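Local atomic coordinates of glucosidase (Croceicoccus marinus, PDB entry 5Z3K), a protein that probably hydrolyses O-glycosyl bonds as a beta-glucosidase of glycoside hydrolase family 39. Residues K8-Q22 with T340-G352. Numbering follows the deposited sequence.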
ATOM      1  N   LYS A   8      14.115  25.479  -5.059  1.00 15.06           N
ATOM      2  CA  LYS A   8      13.162  26.529  -5.400  1.00 16.07           C
ATOM      3  C   LYS A   8      11.902  25.901  -5.982  1.00 17.93           C
ATOM      4  O   LYS A   8      11.937  25.334  -7.080  1.00 16.06           O
ATOM      5  CB  LYS A   8      13.795  27.521  -6.382  1.00 16.95           C
ATOM      6  CG  LYS A   8      14.784  28.455  -5.690  1.00 21.09           C
ATOM      7  CD  LYS A   8      15.705  29.116  -6.690  1.00 26.27           C
ATOM      8  CE  LYS A   8      16.704  30.046  -6.012  1.00 33.90           C
ATOM      9  NZ  LYS A   8      17.605  30.677  -7.023  1.00 37.62           N
ATOM     10  N   LEU A   9      10.784  26.026  -5.264  1.00 13.87           N
ATOM     11  CA  LEU A   9       9.532  25.386  -5.636  1.00 11.16           C
ATOM     12  C   LEU A   9       8.472  26.436  -5.913  1.00 17.21           C
ATOM     13  O   LEU A   9       8.435  27.481  -5.260  1.00 14.82           O
ATOM     14  CB  LEU A   9       9.031  24.443  -4.535  1.00 11.78           C
ATOM     15  CG  LEU A   9       9.980  23.306  -4.180  1.00 16.92           C
ATOM     16  CD1 LEU A   9       9.570  22.637  -2.872  1.00 15.66           C
ATOM     17  CD2 LEU A   9       9.981  22.319  -5.334  1.00 14.15           C
ATOM     18  N   SER A  10       7.608  26.156  -6.883  1.00 11.10           N
ATOM     19  CA  SER A  10       6.480  27.030  -7.150  1.00 12.05           C
ATOM     20  C   SER A  10       5.240  26.194  -7.411  1.00 17.48           C
ATOM     21  O   SER A  10       5.305  25.167  -8.091  1.00 15.48           O
ATOM     22  CB  SER A  10       6.753  27.954  -8.346  1.00 17.16           C
ATOM     23  OG  SER A  10       7.305  27.220  -9.414  1.00 19.74           O
ATOM     24  N   VAL A  11       4.111  26.663  -6.879  1.00 14.37           N
ATOM     25  CA  VAL A  11       2.815  26.008  -6.999  1.00 12.94           C
ATOM     26  C   VAL A  11       1.801  27.024  -7.502  1.00 18.89           C
ATOM     27  O   VAL A  11       1.764  28.159  -7.019  1.00 16.27           O
ATOM     28  CB  VAL A  11       2.356  25.432  -5.646  1.00 17.29           C
ATOM     29  CG1 VAL A  11       0.863  25.078  -5.678  1.00 16.52           C
ATOM     30  CG2 VAL A  11       3.202  24.230  -5.272  1.00 16.80           C
ATOM     31  N   ASN A  12       0.995  26.626  -8.481  1.00 16.50           N
ATOM     32  CA  ASN A  12      -0.184  27.388  -8.880  1.00 19.66           C
ATOM     33  C   ASN A  12      -1.384  26.742  -8.197  1.00 17.85           C
ATOM     34  O   ASN A  12      -1.818  25.658  -8.596  1.00 19.04           O
ATOM     35  CB  ASN A  12      -0.366  27.407 -10.400  1.00 19.98           C
ATOM     36  CG  ASN A  12      -1.452  28.388 -10.845  1.00 24.71           C
ATOM     37  OD1 ASN A  12      -2.427  28.618 -10.127  1.00 18.04           O
ATOM     38  ND2 ASN A  12      -1.289  28.964 -12.040  1.00 23.19           N
ATOM     39  N   ALA A  13      -1.925  27.416  -7.186  1.00 15.34           N
ATOM     40  CA  ALA A  13      -3.007  26.871  -6.374  1.00 17.42           C
ATOM     41  C   ALA A  13      -4.394  27.129  -6.957  1.00 17.77           C
ATOM     42  O   ALA A  13      -5.386  26.701  -6.364  1.00 18.51           O
ATOM     43  CB  ALA A  13      -2.930  27.442  -4.954  1.00 19.78           C
ATOM     44  N   GLY A  14      -4.487  27.776  -8.113  1.00 20.48           N
ATOM     45  CA  GLY A  14      -5.772  28.198  -8.635  1.00 23.74           C
ATOM     46  C   GLY A  14      -6.296  27.378  -9.789  1.00 26.46           C
ATOM     47  O   GLY A  14      -7.398  27.637 -10.277  1.00 26.28           O
ATOM     48  N   GLU A  15      -5.526  26.399 -10.250  1.00 20.37           N
ATOM     49  CA  GLU A  15      -6.028  25.577 -11.338  1.00 26.07           C
ATOM     50  C   GLU A  15      -5.548  24.138 -11.210  1.00 23.67           C
ATOM     51  O   GLU A  15      -4.338  23.871 -11.144  1.00 28.15           O
ATOM     52  CB  GLU A  15      -5.607  26.147 -12.683  1.00 29.03           C
ATOM     53  CG  GLU A  15      -4.119  26.330 -12.829  1.00 28.68           C
ATOM     54  CD  GLU A  15      -3.778  27.150 -14.046  1.00 34.58           C
ATOM     55  OE1 GLU A  15      -4.664  27.905 -14.509  1.00 39.65           O
ATOM     56  OE2 GLU A  15      -2.630  27.034 -14.532  1.00 33.57           O
ATOM     57  N   PRO A  16      -6.463  23.184 -11.194  1.00 20.23           N
ATOM     58  CA  PRO A  16      -6.041  21.788 -11.128  1.00 19.42           C
ATOM     59  C   PRO A  16      -5.398  21.359 -12.437  1.00 17.12           C
ATOM     60  O   PRO A  16      -5.812  21.778 -13.521  1.00 15.25           O
ATOM     61  CB  PRO A  16      -7.348  21.035 -10.863  1.00 21.99           C
ATOM     62  CG  PRO A  16      -8.408  21.913 -11.404  1.00 25.98           C
ATOM     63  CD  PRO A  16      -7.927  23.328 -11.284  1.00 22.65           C
ATOM     64  N   ILE A  17      -4.365  20.521 -12.322  1.00 14.64           N
ATOM     65  CA  ILE A  17      -3.780  19.873 -13.491  1.00 14.17           C
ATOM     66  C   ILE A  17      -4.464  18.555 -13.810  1.00 14.37           C
ATOM     67  O   ILE A  17      -4.281  18.018 -14.916  1.00 14.29           O
ATOM     68  CB  ILE A  17      -2.263  19.694 -13.282  1.00 13.82           C
ATOM     69  CG1 ILE A  17      -1.985  18.615 -12.224  1.00 14.87           C
ATOM     70  CG2 ILE A  17      -1.637  21.052 -12.879  1.00 13.17           C
ATOM     71  CD1 ILE A  17      -0.526  18.149 -12.158  1.00 16.60           C
ATOM     72  N   GLY A  18      -5.282  18.040 -12.903  1.00 12.03           N
ATOM     73  CA  GLY A  18      -5.868  16.726 -13.048  1.00 12.29           C
ATOM     74  C   GLY A  18      -6.250  16.211 -11.676  1.00 12.13           C
ATOM     75  O   GLY A  18      -6.071  16.892 -10.670  1.00 13.36           O
ATOM     76  N   ASN A  19      -6.766  14.987 -11.654  1.00 16.43           N
ATOM     77  CA  ASN A  19      -7.205  14.402 -10.387  1.00 13.97           C
ATOM     78  C   ASN A  19      -6.031  13.791  -9.635  1.00 12.77           C
ATOM     79  O   ASN A  19      -5.173  13.127 -10.223  1.00 14.18           O
ATOM     80  CB  ASN A  19      -8.268  13.329 -10.621  1.00 15.17           C
ATOM     81  CG  ASN A  19      -9.594  13.906 -11.047  1.00 22.27           C
ATOM     82  OD1 ASN A  19      -9.914  15.061 -10.747  1.00 23.73           O
ATOM     83  ND2 ASN A  19     -10.381  13.106 -11.751  1.00 27.22           N
HETATM   84  N   MSE A  20      -6.002  14.015  -8.322  1.00 10.66           N
HETATM   85  CA  MSE A  20      -5.115  13.267  -7.452  1.00 11.72           C
HETATM   86  C   MSE A  20      -5.627  11.831  -7.397  1.00 13.09           C
HETATM   87  O   MSE A  20      -6.840  11.604  -7.396  1.00 14.34           O
HETATM   88  CB  MSE A  20      -5.072  13.871  -6.042  1.00  8.40           C
HETATM   89  CG  MSE A  20      -4.067  13.194  -5.128  1.00 10.66           C
HETATM   90 SE   MSE A  20      -2.263  13.715  -5.604  0.66  9.39          SE
HETATM   91  CE  MSE A  20      -2.250  15.461  -4.738  1.00 14.02           C
ATOM     92  N   ARG A  21      -4.723  10.859  -7.357  1.00 11.17           N
ATOM     93  CA  ARG A  21      -5.106   9.451  -7.347  1.00  9.61           C
ATOM     94  C   ARG A  21      -4.912   8.881  -5.946  1.00 12.69           C
ATOM     95  O   ARG A  21      -3.838   9.025  -5.351  1.00 10.67           O
ATOM     96  CB  ARG A  21      -4.296   8.655  -8.378  1.00 12.41           C
ATOM     97  CG  ARG A  21      -4.468   9.181  -9.798  1.00 12.12           C
ATOM     98  CD  ARG A  21      -4.027   8.153 -10.853  1.00 15.92           C
ATOM     99  NE  ARG A  21      -2.594   7.901 -10.776  1.00 13.84           N
ATOM    100  CZ  ARG A  21      -2.057   6.713 -10.536  1.00 16.58           C
ATOM    101  NH1 ARG A  21      -2.841   5.660 -10.350  1.00 13.66           N
ATOM    102  NH2 ARG A  21      -0.733   6.581 -10.492  1.00 15.10           N
ATOM    103  N   GLN A  22      -5.946   8.227  -5.424  1.00 12.67           N
ATOM    104  CA  GLN A  22      -5.941   7.789  -4.024  1.00 11.38           C
ATOM    105  C   GLN A  22      -5.218   6.451  -3.910  1.00 12.35           C
ATOM    106  O   GLN A  22      -5.820   5.374  -4.010  1.00 11.89           O
ATOM    107  CB  GLN A  22      -7.364   7.709  -3.490  1.00 11.57           C
ATOM    108  CG  GLN A  22      -7.876   9.045  -2.950  1.00 11.30           C
ATOM    109  CD  GLN A  22      -8.142  10.061  -4.054  1.00 16.06           C
ATOM    110  OE1 GLN A  22      -8.971   9.831  -4.938  1.00 17.69           O
ATOM    111  NE2 GLN A  22      -7.434  11.190  -4.011  1.00 13.03           N
ATOM    112  N   THR A 340      -2.077  14.193   1.892  1.00  9.81           N
ATOM    113  CA  THR A 340      -1.824  14.798   0.591  1.00 11.30           C
ATOM    114  C   THR A 340      -2.547  14.035  -0.510  1.00 13.76           C
ATOM    115  O   THR A 340      -3.150  14.650  -1.400  1.00 10.98           O
ATOM    116  CB  THR A 340      -0.320  14.848   0.314  1.00 11.22           C
ATOM    117  OG1 THR A 340       0.329  15.573   1.363  1.00 13.51           O
ATOM    118  CG2 THR A 340      -0.045  15.540  -1.011  1.00  9.26           C
ATOM    119  N   LEU A 341      -2.502  12.696  -0.453  1.00 11.56           N
ATOM    120  CA  LEU A 341      -3.174  11.844  -1.434  1.00  9.40           C
ATOM    121  C   LEU A 341      -4.692  11.913  -1.319  1.00 12.81           C
ATOM    122  O   LEU A 341      -5.394  11.495  -2.251  1.00 16.05           O
ATOM    123  CB  LEU A 341      -2.723  10.381  -1.279  1.00 11.13           C
ATOM    124  CG  LEU A 341      -1.244  10.123  -1.607  1.00  9.19           C
ATOM    125  CD1 LEU A 341      -0.827   8.655  -1.402  1.00 10.25           C
ATOM    126  CD2 LEU A 341      -0.968  10.598  -3.055  1.00 12.01           C
ATOM    127  N   ALA A 342      -5.215  12.417  -0.202  1.00 10.45           N
ATOM    128  CA  ALA A 342      -6.654  12.529  -0.048  1.00 13.05           C
ATOM    129  C   ALA A 342      -7.220  13.775  -0.709  1.00 14.17           C
ATOM    130  O   ALA A 342      -8.444  13.879  -0.832  1.00 15.65           O
ATOM    131  CB  ALA A 342      -7.053  12.524   1.431  1.00 13.29           C
ATOM    132  N   THR A 343      -6.376  14.730  -1.109  1.00 14.43           N
ATOM    133  CA  THR A 343      -6.884  15.837  -1.900  1.00 14.03           C
ATOM    134  C   THR A 343      -7.429  15.298  -3.215  1.00 15.45           C
ATOM    135  O   THR A 343      -7.104  14.188  -3.640  1.00 14.39           O
ATOM    136  CB  THR A 343      -5.795  16.874  -2.157  1.00 15.23           C
ATOM    137  OG1 THR A 343      -4.747  16.285  -2.941  1.00 15.47           O
ATOM    138  CG2 THR A 343      -5.231  17.386  -0.838  1.00 12.56           C
ATOM    139  N   THR A 344      -8.306  16.066  -3.845  1.00 12.03           N
ATOM    140  CA  THR A 344      -8.926  15.558  -5.056  1.00 14.64           C
ATOM    141  C   THR A 344      -8.398  16.203  -6.312  1.00 16.39           C
ATOM    142  O   THR A 344      -8.351  15.547  -7.352  1.00 14.48           O
ATOM    143  CB  THR A 344     -10.443  15.737  -5.011  1.00 16.78           C
ATOM    144  OG1 THR A 344     -10.744  17.109  -4.770  1.00 17.77           O
ATOM    145  CG2 THR A 344     -11.036  14.877  -3.895  1.00 20.11           C
ATOM    146  N   GLU A 345      -8.010  17.463  -6.240  1.00 13.25           N
ATOM    147  CA  GLU A 345      -7.510  18.181  -7.402  1.00 13.26           C
ATOM    148  C   GLU A 345      -6.006  18.339  -7.233  1.00 15.01           C
ATOM    149  O   GLU A 345      -5.547  19.030  -6.323  1.00 15.97           O
ATOM    150  CB  GLU A 345      -8.236  19.513  -7.546  1.00 17.80           C
ATOM    151  CG  GLU A 345      -9.717  19.295  -7.871  1.00 24.72           C
ATOM    152  CD  GLU A 345     -10.499  20.577  -8.063  1.00 30.65           C
ATOM    153  OE1 GLU A 345     -11.637  20.495  -8.572  1.00 39.93           O
ATOM    154  OE2 GLU A 345      -9.989  21.660  -7.702  1.00 30.02           O
ATOM    155  N   ARG A 346      -5.239  17.668  -8.090  1.00  9.87           N
ATOM    156  CA  ARG A 346      -3.797  17.821  -8.041  1.00 10.33           C
ATOM    157  C   ARG A 346      -3.413  19.177  -8.614  1.00 12.12           C
ATOM    158  O   ARG A 346      -3.997  19.636  -9.598  1.00 11.22           O
ATOM    159  CB  ARG A 346      -3.111  16.702  -8.827  1.00 13.76           C
ATOM    160  CG  ARG A 346      -1.596  16.725  -8.728  1.00 14.65           C
ATOM    161  CD  ARG A 346      -1.041  15.405  -9.196  1.00 11.10           C
ATOM    162  NE  ARG A 346       0.413  15.404  -9.287  1.00 11.22           N
ATOM    163  CZ  ARG A 346       1.094  14.523 -10.002  1.00 11.62           C
ATOM    164  NH1 ARG A 346       0.445  13.583 -10.686  1.00 10.54           N
ATOM    165  NH2 ARG A 346       2.415  14.579 -10.039  1.00 14.05           N
ATOM    166  N   LEU A 347      -2.440  19.820  -7.976  1.00  9.48           N
ATOM    167  CA  LEU A 347      -1.951  21.134  -8.364  1.00 10.52           C
ATOM    168  C   LEU A 347      -0.552  21.001  -8.938  1.00 13.25           C
ATOM    169  O   LEU A 347       0.185  20.084  -8.582  1.00 11.41           O
ATOM    170  CB  LEU A 347      -1.929  22.084  -7.156  1.00  9.75           C
ATOM    171  CG  LEU A 347      -3.298  22.406  -6.556  1.00 13.20           C
ATOM    172  CD1 LEU A 347      -3.153  23.193  -5.246  1.00 13.41           C
ATOM    173  CD2 LEU A 347      -4.181  23.152  -7.552  1.00 14.96           C
ATOM    174  N   ALA A 348      -0.186  21.929  -9.823  1.00 10.69           N
ATOM    175  CA  ALA A 348       1.152  21.913 -10.403  1.00 13.57           C
ATOM    176  C   ALA A 348       2.178  22.395  -9.389  1.00 13.53           C
ATOM    177  O   ALA A 348       2.045  23.493  -8.843  1.00 14.15           O
ATOM    178  CB  ALA A 348       1.206  22.806 -11.645  1.00  9.55           C
ATOM    179  N   ILE A 349       3.215  21.587  -9.146  1.00 10.99           N
ATOM    180  CA  ILE A 349       4.389  22.026  -8.395  1.00 11.90           C
ATOM    181  C   ILE A 349       5.625  21.774  -9.254  1.00 15.36           C
ATOM    182  O   ILE A 349       5.807  20.680  -9.811  1.00 12.73           O
ATOM    183  CB  ILE A 349       4.518  21.350  -7.010  1.00 12.63           C
ATOM    184  CG1 ILE A 349       5.753  21.885  -6.266  1.00 13.68           C
ATOM    185  CG2 ILE A 349       4.541  19.817  -7.119  1.00 10.98           C
ATOM    186  CD1 ILE A 349       5.698  21.674  -4.746  1.00 15.02           C
ATOM    187  N   THR A 350       6.444  22.807  -9.397  1.00 13.44           N
ATOM    188  CA  THR A 350       7.605  22.786 -10.270  1.00 13.24           C
ATOM    189  C   THR A 350       8.864  23.016  -9.450  1.00 14.15           C
ATOM    190  O   THR A 350       8.896  23.881  -8.567  1.00 11.77           O
ATOM    191  CB  THR A 350       7.452  23.860 -11.354  1.00 13.27           C
ATOM    192  OG1 THR A 350       6.389  23.473 -12.238  1.00 11.63           O
ATOM    193  CG2 THR A 350       8.749  24.049 -12.144  1.00 13.70           C
ATOM    194  N   GLY A 351       9.904  22.239  -9.731  1.00 11.96           N
ATOM    195  CA  GLY A 351      11.184  22.438  -9.088  1.00 12.48           C
ATOM    196  C   GLY A 351      11.684  21.252  -8.304  1.00 17.05           C
ATOM    197  O   GLY A 351      12.838  21.274  -7.858  1.00 16.21           O
ATOM    198  N   GLY A 352      10.881  20.208  -8.115  1.00 11.72           N
ATOM    199  CA  GLY A 352      11.379  18.995  -7.506  1.00 13.24           C
ATOM    200  C   GLY A 352      12.309  18.291  -8.468  1.00 13.21           C
ATOM    201  O   GLY A 352      12.544  18.738  -9.591  1.00 14.53           O
TER
HETATM  202  O   HOH W   1      14.214  23.575  -7.229  1.00 24.76           O
HETATM  203  O   HOH W   2      10.091  26.657  -9.201  1.00 20.50           O
HETATM  204  O   HOH W   3       4.089  25.001 -11.079  1.00 22.23           O
HETATM  205  O   HOH W   4      -1.816  24.049 -10.677  1.00 16.49           O
HETATM  206  O   HOH W   5      -2.413  12.423 -10.037  1.00 11.32           O
HETATM  207  O   HOH W   6      -9.066  12.611  -6.781  1.00 25.12           O
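Gln-22 NE2 donates to Leu-341 O at 2.7 Å, almost straight (168° at the hydrogen) and with the acceptor in the amide plane, taking up a carbonyl near the end of helix 329-341. The bend at chi2 (71°) folds the amide back to this carbonyl; with an alanine here, Leu-341 O would probably lose this donor. Selenomethionine Met-20 sits beside it: CG is anti to the backbone N (chi1 -175°), and two further bends carry CE to 3.2 Å from Thr-343 OG1, while OG1 itself donates to Thr-340 O. Met-20 N donates to Thr-344 O at 3.0 Å, from above the carbonyl plane. Here the link from strand 6-13 into the first strand of the TIM barrel, 25-27, runs past the end of helix 329-341, which follows the eighth barrel strand and leads on to strand 345-350 of the beta domain, the antiparallel neighbour of 6-13. Bonds from Ser-10 N to Thr-350 O (3.1 Å) and from Thr-350 N to Ser-10 O (2.9 Å) fix their register, and Val-11 CG2 packs 3.6 Å from Ile-349 CG1. Where the first strand turns away, a water bridges Asn-12 O, Glu-15 O and Ala-348 N. Beyond it, Ile-17 CD1 lies over one guanidinium face of Arg-346, whose NH1 forms a salt bridge with Asp-293.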